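Local structure of phospholipase C-beta (PLC-beta) (Sepia officinalis, 3QR0) at residues A[225-230]-A[657-661]; A[665-671]-A[695-701]. The protein is a phospholipase C of the beta class, a multidomain protein combining PH, EF-hand-like, TIM-barrel and C2 domains and carrying a bound calcium ion. All coordinates share one frame; numbering follows the deposited sequence.

Contact 1: A[225-230]-A[657-661]; sequences LLERSE and ISAQF
Ser-658 and Glu-230 meet where a loop of the EF-hand-like region lies against the last part of the first C2 strand, the two running nearly antiparallel. Ser-658 OG donates a hydrogen bond to Glu-230 OE2 (2.7 Å), coming from above the carboxylate plane. The same oxygen is gripped side-on by Arg-228, whose NE and NH2 both reach OE2 at 2.9 Å with the oxygen lying in the guanidinium plane. Bends at chi2 and chi3 (-64° and -53°) bring the guanidinium round to Glu-230, two residues on. Over one guanidinium face lies the amide of Gln-660, with NE2 3.3 Å from Arg-228 CZ and the planes only 16° apart, a stack rather than a bond between two donors. This is the tightly packed part, continued by Leu-226, which sets CD1 3.4 Å from Phe-661 CZ and CD2 3.6 Å from Gln-660 CG. Packing is looser where Leu-225 CD2 stands at the edge of the Phe-661 ring, 4.4 Å from CE1, while the side chains of Glu-227 and Ser-229 face solvent. Arg-228 NH1 bonds Tyr-222 OH, NH2 also pairs with His-747, Phe-764 adds a cation-pi contact, and Gln-151 holds Gln-660 OE1. Arg-228 and Glu-230 are probably both charged; two donors from this arginine and one from Ser-658 of the C2 strand probably offset the cost of burying the carboxylate.

Contact 2: A[665-671]-A[695-701]; sequences KQISSYV and NGMDPYY
Asn-695 and Gln-666 bring the two backbones closest, CA to CA 4.8 Å, and the chains then diverge to 8.0 Å between the CA atoms of Tyr-670 and Tyr-701, with Asn-695 N donating to Ile-667 O (2.8 Å) near the close end. Here Gly-696 slips in without a side chain, its CA 3.9 Å from Ile-667 CG1. Where the chains have parted, side chains span the gap. Ser-669 OG, placed between the backbone N and the carbonyl carbon (chi1 70°), meets Tyr-701 OH in a hydrogen bond of 2.7 Å whose direction is open. A water links that serine OG (2.7 Å) to Asn-695 O (2.6 Å), so one hydroxyl joins the tyrosine end of the contact to its backbone end. Val-671 CG2 comes over a face of the Tyr-701 ring, offset toward the rim, in a CH-pi contact 4.0 Å from the centroid. The asparagine side chain shapes the loop itself: OD1 accepts from Met-697 N and Asp-698 N on the same face of the amide, the first making an Asx turn and the two together an Asx motif, and ND2 returns a bond to Asp-698 OD1. Beyond the pair, Val-671 packs on Ile-721 and Val-723 of strand 718-725, and it joins Tyr-701 on Ile-656 of strand 650-660, between the two sheets of the C2 sandwich; Met-697 packs on Arg-190 of helix 185-198, with which Asp-698 forms a salt bridge.

From the N terminus, the chain first passes through 225-230, between two helices of the EF-hand-like region, and meets it again at 657-661, so contact 1 closes a loop of 426 residues that takes in the barrel. Contact 2 opens a few residues later and closes a loop of 23 residues within the C2 domain. The two therefore follow in series, neither nesting nor crossing. In space their centres lie 10 Å apart, and they are joined directly: Phe-661 N probably bonds Met-697 O, and Glu-227 N probably bonds Asp-698 OD2. The loop 695-701 thus touches both sides of contact 1, tying the C2 sandwich to the EF-hand-like helices.

Contact 1: A[225-230]-A[657-661]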
ATOM      1  N   LEU A 225      -1.054  28.809 -13.829  1.00 35.40           N
ATOM      2  CA  LEU A 225      -0.846  27.704 -14.765  1.00 35.59           C
ATOM      3  C   LEU A 225      -2.118  26.926 -15.057  1.00 35.77           C
ATOM      4  O   LEU A 225      -2.529  26.813 -16.211  1.00 36.11           O
ATOM      5  CB  LEU A 225       0.223  26.736 -14.243  1.00 34.92           C
ATOM      6  CG  LEU A 225       0.534  25.542 -15.159  1.00 34.66           C
ATOM      7  CD1 LEU A 225       0.946  26.026 -16.547  1.00 35.05           C
ATOM      8  CD2 LEU A 225       1.615  24.658 -14.555  1.00 33.75           C
ATOM      9  N   LEU A 226      -2.729  26.366 -14.016  1.00 35.72           N
ATOM     10  CA  LEU A 226      -3.901  25.516 -14.206  1.00 36.12           C
ATOM     11  C   LEU A 226      -5.166  26.354 -14.257  1.00 37.11           C
ATOM     12  O   LEU A 226      -5.283  27.359 -13.557  1.00 37.67           O
ATOM     13  CB  LEU A 226      -4.019  24.453 -13.107  1.00 35.15           C
ATOM     14  CG  LEU A 226      -2.985  23.330 -13.198  1.00 35.07           C
ATOM     15  CD1 LEU A 226      -1.648  23.820 -12.694  1.00 35.98           C
ATOM     16  CD2 LEU A 226      -3.429  22.094 -12.435  1.00 34.55           C
ATOM     17  N   GLU A 227      -6.096  25.936 -15.114  1.00 37.86           N
ATOM     18  CA  GLU A 227      -7.437  26.506 -15.165  1.00 38.63           C
ATOM     19  C   GLU A 227      -8.360  25.607 -14.345  1.00 37.52           C
ATOM     20  O   GLU A 227      -8.962  24.662 -14.864  1.00 37.64           O
ATOM     21  CB  GLU A 227      -7.925  26.627 -16.615  1.00 39.72           C
ATOM     22  CG  GLU A 227      -7.372  27.857 -17.334  1.00 42.41           C
ATOM     23  CD  GLU A 227      -7.530  27.806 -18.851  1.00 45.84           C
ATOM     24  OE1 GLU A 227      -7.805  26.716 -19.406  1.00 47.61           O
ATOM     25  OE2 GLU A 227      -7.367  28.868 -19.493  1.00 47.90           O
ATOM     26  N   ARG A 228      -8.440  25.896 -13.049  1.00 36.38           N
ATOM     27  CA  ARG A 228      -9.317  25.165 -12.148  1.00 35.28           C
ATOM     28  C   ARG A 228     -10.714  25.803 -12.215  1.00 35.75           C
ATOM     29  O   ARG A 228     -11.194  26.399 -11.247  1.00 35.50           O
ATOM     30  CB  ARG A 228      -8.741  25.186 -10.730  1.00 34.51           C
ATOM     31  CG  ARG A 228      -7.321  24.598 -10.617  1.00 33.36           C
ATOM     32  CD  ARG A 228      -7.276  23.108 -10.960  1.00 31.63           C
ATOM     33  NE  ARG A 228      -8.254  22.361 -10.171  1.00 29.94           N
ATOM     34  CZ  ARG A 228      -8.043  21.864  -8.955  1.00 28.86           C
ATOM     35  NH1 ARG A 228      -6.862  21.987  -8.352  1.00 28.22           N
ATOM     36  NH2 ARG A 228      -9.032  21.226  -8.341  1.00 28.24           N
ATOM     37  N   SER A 229     -11.350  25.648 -13.377  1.00 35.86           N
ATOM     38  CA  SER A 229     -12.637  26.274 -13.704  1.00 36.61           C
ATOM     39  C   SER A 229     -13.730  26.005 -12.687  1.00 36.02           C
ATOM     40  O   SER A 229     -14.597  26.852 -12.470  1.00 36.84           O
ATOM     41  CB  SER A 229     -13.133  25.767 -15.063  1.00 36.95           C
ATOM     42  OG  SER A 229     -12.242  26.130 -16.096  1.00 38.10           O
ATOM     43  N   GLU A 230     -13.692  24.811 -12.099  1.00 34.71           N
ATOM     44  CA  GLU A 230     -14.692  24.371 -11.134  1.00 34.19           C
ATOM     45  C   GLU A 230     -14.777  25.238  -9.874  1.00 34.15           C
ATOM     46  O   GLU A 230     -15.814  25.268  -9.213  1.00 33.98           O
ATOM     47  CB  GLU A 230     -14.428  22.913 -10.722  1.00 33.34           C
ATOM     48  CG  GLU A 230     -13.109  22.661  -9.942  1.00 32.47           C
ATOM     49  CD  GLU A 230     -11.920  22.325 -10.834  1.00 32.46           C
ATOM     50  OE1 GLU A 230     -11.896  22.773 -12.000  1.00 32.65           O
ATOM     51  OE2 GLU A 230     -11.001  21.612 -10.365  1.00 31.41           O
ATOM     52  N   ILE A 657     -14.819  15.511 -10.743  1.00 25.86           N
ATOM     53  CA  ILE A 657     -14.880  16.880 -11.254  1.00 26.27           C
ATOM     54  C   ILE A 657     -13.741  17.160 -12.227  1.00 26.12           C
ATOM     55  O   ILE A 657     -13.977  17.564 -13.369  1.00 26.64           O
ATOM     56  CB  ILE A 657     -14.855  17.903 -10.095  1.00 26.48           C
ATOM     57  CG1 ILE A 657     -16.102  17.730  -9.215  1.00 26.99           C
ATOM     58  CG2 ILE A 657     -14.814  19.325 -10.622  1.00 27.15           C
ATOM     59  CD1 ILE A 657     -16.023  18.475  -7.903  1.00 26.61           C
ATOM     60  N   SER A 658     -12.511  16.934 -11.780  1.00 25.32           N
ATOM     61  CA  SER A 658     -11.342  17.221 -12.596  1.00 25.50           C
ATOM     62  C   SER A 658     -10.136  16.403 -12.150  1.00 24.52           C
ATOM     63  O   SER A 658     -10.207  15.655 -11.179  1.00 23.51           O
ATOM     64  CB  SER A 658     -11.012  18.713 -12.522  1.00 26.01           C
ATOM     65  OG  SER A 658     -10.592  19.078 -11.219  1.00 25.97           O
ATOM     66  N   ALA A 659      -9.039  16.541 -12.884  1.00 24.62           N
ATOM     67  CA  ALA A 659      -7.765  15.940 -12.501  1.00 24.40           C
ATOM     68  C   ALA A 659      -6.629  16.893 -12.822  1.00 24.86           C
ATOM     69  O   ALA A 659      -6.769  17.763 -13.677  1.00 25.57           O
ATOM     70  CB  ALA A 659      -7.559  14.606 -13.205  1.00 23.82           C
ATOM     71  N   GLN A 660      -5.515  16.731 -12.113  1.00 25.05           N
ATOM     72  CA  GLN A 660      -4.339  17.568 -12.303  1.00 25.65           C
ATOM     73  C   GLN A 660      -3.098  16.716 -12.521  1.00 25.74           C
ATOM     74  O   GLN A 660      -2.906  15.705 -11.847  1.00 24.91           O
ATOM     75  CB  GLN A 660      -4.111  18.472 -11.091  1.00 25.77           C
ATOM     76  CG  GLN A 660      -5.271  19.424 -10.786  1.00 26.53           C
ATOM     77  CD  GLN A 660      -6.403  18.757 -10.037  1.00 26.51           C
ATOM     78  OE1 GLN A 660      -6.180  18.064  -9.038  1.00 27.83           O
ATOM     79  NE2 GLN A 660      -7.631  18.955 -10.515  1.00 27.15           N
ATOM     80  N   PHE A 661      -2.265  17.142 -13.467  1.00 26.54           N
ATOM     81  CA  PHE A 661      -0.930  16.586 -13.668  1.00 27.14           C
ATOM     82  C   PHE A 661      -0.933  15.079 -13.849  1.00 27.08           C
ATOM     83  O   PHE A 661      -0.146  14.373 -13.229  1.00 26.31           O
ATOM     84  CB  PHE A 661      -0.014  16.970 -12.506  1.00 26.99           C
ATOM     85  CG  PHE A 661       0.092  18.444 -12.288  1.00 28.29           C
ATOM     86  CD1 PHE A 661       0.714  19.249 -13.227  1.00 30.94           C
ATOM     87  CD2 PHE A 661      -0.425  19.027 -11.142  1.00 29.88           C
ATOM     88  CE1 PHE A 661       0.817  20.617 -13.029  1.00 31.51           C
ATOM     89  CE2 PHE A 661      -0.318  20.388 -10.936  1.00 30.81           C
ATOM     90  CZ  PHE A 661       0.299  21.185 -11.882  1.00 30.96           C
TER

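Contact 2: A[665-671]-A[695-701]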
ATOM      1  N   LYS A 665       2.858  14.464 -20.972  1.00 38.34           N
ATOM      2  CA  LYS A 665       2.453  14.653 -22.369  1.00 39.08           C
ATOM      3  C   LYS A 665       0.939  14.840 -22.461  1.00 38.82           C
ATOM      4  O   LYS A 665       0.218  14.602 -21.492  1.00 38.16           O
ATOM      5  CB  LYS A 665       2.912  13.475 -23.242  1.00 39.46           C
ATOM      6  CG  LYS A 665       2.565  12.090 -22.694  1.00 40.21           C
ATOM      7  CD  LYS A 665       3.001  10.980 -23.648  1.00 42.42           C
ATOM      8  CE  LYS A 665       2.581   9.599 -23.136  1.00 43.08           C
ATOM      9  NZ  LYS A 665       2.549   8.578 -24.230  1.00 44.62           N
ATOM     10  N   GLN A 666       0.467  15.284 -23.623  1.00 39.16           N
ATOM     11  CA  GLN A 666      -0.965  15.506 -23.841  1.00 39.15           C
ATOM     12  C   GLN A 666      -1.676  14.183 -24.090  1.00 38.02           C
ATOM     13  O   GLN A 666      -1.735  13.713 -25.227  1.00 39.25           O
ATOM     14  CB  GLN A 666      -1.214  16.460 -25.020  1.00 40.33           C
ATOM     15  CG  GLN A 666      -1.125  17.932 -24.653  1.00 41.70           C
ATOM     16  CD  GLN A 666      -1.583  18.853 -25.770  1.00 44.02           C
ATOM     17  OE1 GLN A 666      -1.648  18.457 -26.936  1.00 46.21           O
ATOM     18  NE2 GLN A 666      -1.908  20.089 -25.415  1.00 45.73           N
ATOM     19  N   ILE A 667      -2.221  13.598 -23.027  1.00 35.81           N
ATOM     20  CA  ILE A 667      -2.974  12.346 -23.118  1.00 34.43           C
ATOM     21  C   ILE A 667      -4.480  12.599 -23.117  1.00 33.67           C
ATOM     22  O   ILE A 667      -4.942  13.683 -22.753  1.00 33.72           O
ATOM     23  CB  ILE A 667      -2.634  11.378 -21.952  1.00 33.46           C
ATOM     24  CG1 ILE A 667      -2.978  12.001 -20.592  1.00 32.92           C
ATOM     25  CG2 ILE A 667      -1.163  10.994 -21.993  1.00 32.88           C
ATOM     26  CD1 ILE A 667      -3.187  10.986 -19.494  1.00 31.98           C
ATOM     27  N   SER A 668      -5.232  11.591 -23.544  1.00 32.68           N
ATOM     28  CA  SER A 668      -6.680  11.566 -23.383  1.00 31.95           C
ATOM     29  C   SER A 668      -6.975  10.617 -22.225  1.00 30.57           C
ATOM     30  O   SER A 668      -6.383   9.541 -22.150  1.00 30.34           O
ATOM     31  CB  SER A 668      -7.357  11.079 -24.662  1.00 32.66           C
ATOM     32  OG  SER A 668      -7.025  11.921 -25.755  1.00 33.13           O
ATOM     33  N   SER A 669      -7.860  11.012 -21.315  1.00 29.36           N
ATOM     34  CA  SER A 669      -8.095  10.234 -20.097  1.00 27.85           C
ATOM     35  C   SER A 669      -9.561  10.095 -19.727  1.00 27.54           C
ATOM     36  O   SER A 669     -10.410  10.861 -20.177  1.00 27.64           O
ATOM     37  CB  SER A 669      -7.358  10.867 -18.919  1.00 27.33           C
ATOM     38  OG  SER A 669      -7.954  12.096 -18.542  1.00 27.00           O
ATOM     39  N   TYR A 670      -9.837   9.093 -18.895  1.00 26.55           N
ATOM     40  CA  TYR A 670     -11.122   8.963 -18.230  1.00 26.43           C
ATOM     41  C   TYR A 670     -10.925   8.405 -16.825  1.00 25.23           C
ATOM     42  O   TYR A 670      -9.845   7.912 -16.478  1.00 24.59           O
ATOM     43  CB  TYR A 670     -12.094   8.093 -19.046  1.00 26.93           C
ATOM     44  CG  TYR A 670     -11.649   6.663 -19.285  1.00 27.32           C
ATOM     45  CD1 TYR A 670     -11.830   5.684 -18.311  1.00 27.60           C
ATOM     46  CD2 TYR A 670     -11.074   6.282 -20.494  1.00 28.80           C
ATOM     47  CE1 TYR A 670     -11.435   4.368 -18.526  1.00 27.45           C
ATOM     48  CE2 TYR A 670     -10.677   4.962 -20.723  1.00 28.61           C
ATOM     49  CZ  TYR A 670     -10.861   4.011 -19.734  1.00 28.60           C
ATOM     50  OH  TYR A 670     -10.462   2.707 -19.940  1.00 28.18           O
ATOM     51  N   VAL A 671     -11.978   8.499 -16.025  1.00 24.97           N
ATOM     52  CA  VAL A 671     -11.947   8.069 -14.638  1.00 24.06           C
ATOM     53  C   VAL A 671     -13.089   7.100 -14.381  1.00 24.35           C
ATOM     54  O   VAL A 671     -14.204   7.286 -14.882  1.00 25.14           O
ATOM     55  CB  VAL A 671     -12.051   9.265 -13.679  1.00 23.86           C
ATOM     56  CG1 VAL A 671     -11.941   8.801 -12.212  1.00 22.61           C
ATOM     57  CG2 VAL A 671     -10.973  10.299 -14.012  1.00 23.43           C
ATOM     58  N   ASN A 695      -5.256  16.427 -22.991  1.00 33.83           N
ATOM     59  CA  ASN A 695      -4.990  17.244 -21.813  1.00 33.28           C
ATOM     60  C   ASN A 695      -4.520  16.351 -20.675  1.00 32.26           C
ATOM     61  O   ASN A 695      -5.314  15.636 -20.069  1.00 32.11           O
ATOM     62  CB  ASN A 695      -6.241  18.033 -21.408  1.00 33.28           C
ATOM     63  CG  ASN A 695      -5.957  19.099 -20.351  1.00 32.68           C
ATOM     64  OD1 ASN A 695      -4.868  19.156 -19.772  1.00 31.67           O
ATOM     65  ND2 ASN A 695      -6.950  19.947 -20.092  1.00 29.67           N
ATOM     66  N   GLY A 696      -3.218  16.381 -20.412  1.00 32.06           N
ATOM     67  CA  GLY A 696      -2.630  15.647 -19.301  1.00 31.24           C
ATOM     68  C   GLY A 696      -2.383  16.520 -18.084  1.00 31.04           C
ATOM     69  O   GLY A 696      -1.938  16.017 -17.052  1.00 30.45           O
ATOM     70  N   MET A 697      -2.677  17.817 -18.198  1.00 31.42           N
ATOM     71  CA  MET A 697      -2.316  18.795 -17.168  1.00 31.56           C
ATOM     72  C   MET A 697      -3.502  19.179 -16.283  1.00 30.57           C
ATOM     73  O   MET A 697      -3.378  19.203 -15.059  1.00 29.68           O
ATOM     74  CB  MET A 697      -1.708  20.045 -17.820  1.00 32.87           C
ATOM     75  CG  MET A 697      -1.160  21.084 -16.843  1.00 35.11           C
ATOM     76  SD  MET A 697      -0.167  22.361 -17.666  1.00 42.82           S
ATOM     77  CE  MET A 697       1.382  21.484 -17.892  1.00 40.00           C
ATOM     78  N   ASP A 698      -4.643  19.485 -16.893  1.00 30.36           N
ATOM     79  CA  ASP A 698      -5.818  19.889 -16.125  1.00 29.93           C
ATOM     80  C   ASP A 698      -7.153  19.537 -16.797  1.00 29.98           C
ATOM     81  O   ASP A 698      -7.975  20.414 -17.031  1.00 30.51           O
ATOM     82  CB  ASP A 698      -5.739  21.388 -15.783  1.00 30.34           C
ATOM     83  CG  ASP A 698      -5.694  22.292 -17.014  1.00 31.42           C
ATOM     84  OD1 ASP A 698      -5.633  21.791 -18.156  1.00 31.76           O
ATOM     85  OD2 ASP A 698      -5.723  23.527 -16.830  1.00 32.52           O
ATOM     86  N   PRO A 699      -7.379  18.241 -17.084  1.00 29.48           N
ATOM     87  CA  PRO A 699      -8.649  17.828 -17.689  1.00 29.76           C
ATOM     88  C   PRO A 699      -9.834  18.126 -16.773  1.00 29.95           C
ATOM     89  O   PRO A 699      -9.739  17.907 -15.569  1.00 29.53           O
ATOM     90  CB  PRO A 699      -8.479  16.314 -17.873  1.00 29.23           C
ATOM     91  CG  PRO A 699      -7.436  15.918 -16.870  1.00 28.39           C
ATOM     92  CD  PRO A 699      -6.498  17.086 -16.815  1.00 28.68           C
ATOM     93  N   TYR A 700     -10.931  18.624 -17.341  1.00 30.88           N
ATOM     94  CA  TYR A 700     -12.117  18.990 -16.561  1.00 31.19           C
ATOM     95  C   TYR A 700     -13.297  18.111 -16.970  1.00 31.42           C
ATOM     96  O   TYR A 700     -13.965  18.377 -17.961  1.00 32.04           O
ATOM     97  CB  TYR A 700     -12.419  20.485 -16.753  1.00 32.00           C
ATOM     98  CG  TYR A 700     -13.615  21.039 -15.990  1.00 33.21           C
ATOM     99  CD1 TYR A 700     -13.888  20.647 -14.683  1.00 33.86           C
ATOM    100  CD2 TYR A 700     -14.451  21.995 -16.570  1.00 35.83           C
ATOM    101  CE1 TYR A 700     -14.978  21.167 -13.984  1.00 34.43           C
ATOM    102  CE2 TYR A 700     -15.542  22.523 -15.877  1.00 36.74           C
ATOM    103  CZ  TYR A 700     -15.792  22.106 -14.580  1.00 36.00           C
ATOM    104  OH  TYR A 700     -16.862  22.612 -13.883  1.00 37.30           O
ATOM    105  N   TYR A 701     -13.543  17.050 -16.204  1.00 31.18           N
ATOM    106  CA  TYR A 701     -14.555  16.050 -16.566  1.00 31.55           C
ATOM    107  C   TYR A 701     -15.963  16.568 -16.301  1.00 32.39           C
ATOM    108  O   TYR A 701     -16.857  16.393 -17.129  1.00 33.10           O
ATOM    109  CB  TYR A 701     -14.339  14.732 -15.809  1.00 30.70           C
ATOM    110  CG  TYR A 701     -12.933  14.192 -15.914  1.00 29.75           C
ATOM    111  CD1 TYR A 701     -12.506  13.500 -17.052  1.00 29.19           C
ATOM    112  CD2 TYR A 701     -12.023  14.387 -14.887  1.00 28.22           C
ATOM    113  CE1 TYR A 701     -11.206  13.010 -17.146  1.00 28.66           C
ATOM    114  CE2 TYR A 701     -10.727  13.903 -14.974  1.00 27.84           C
ATOM    115  CZ  TYR A 701     -10.322  13.219 -16.101  1.00 27.57           C
ATOM    116  OH  TYR A 701      -9.028  12.750 -16.168  1.00 26.15           O
TER
HETATM  117  O   HOH W   1      -7.377  14.070 -20.297  1.00 32.61           O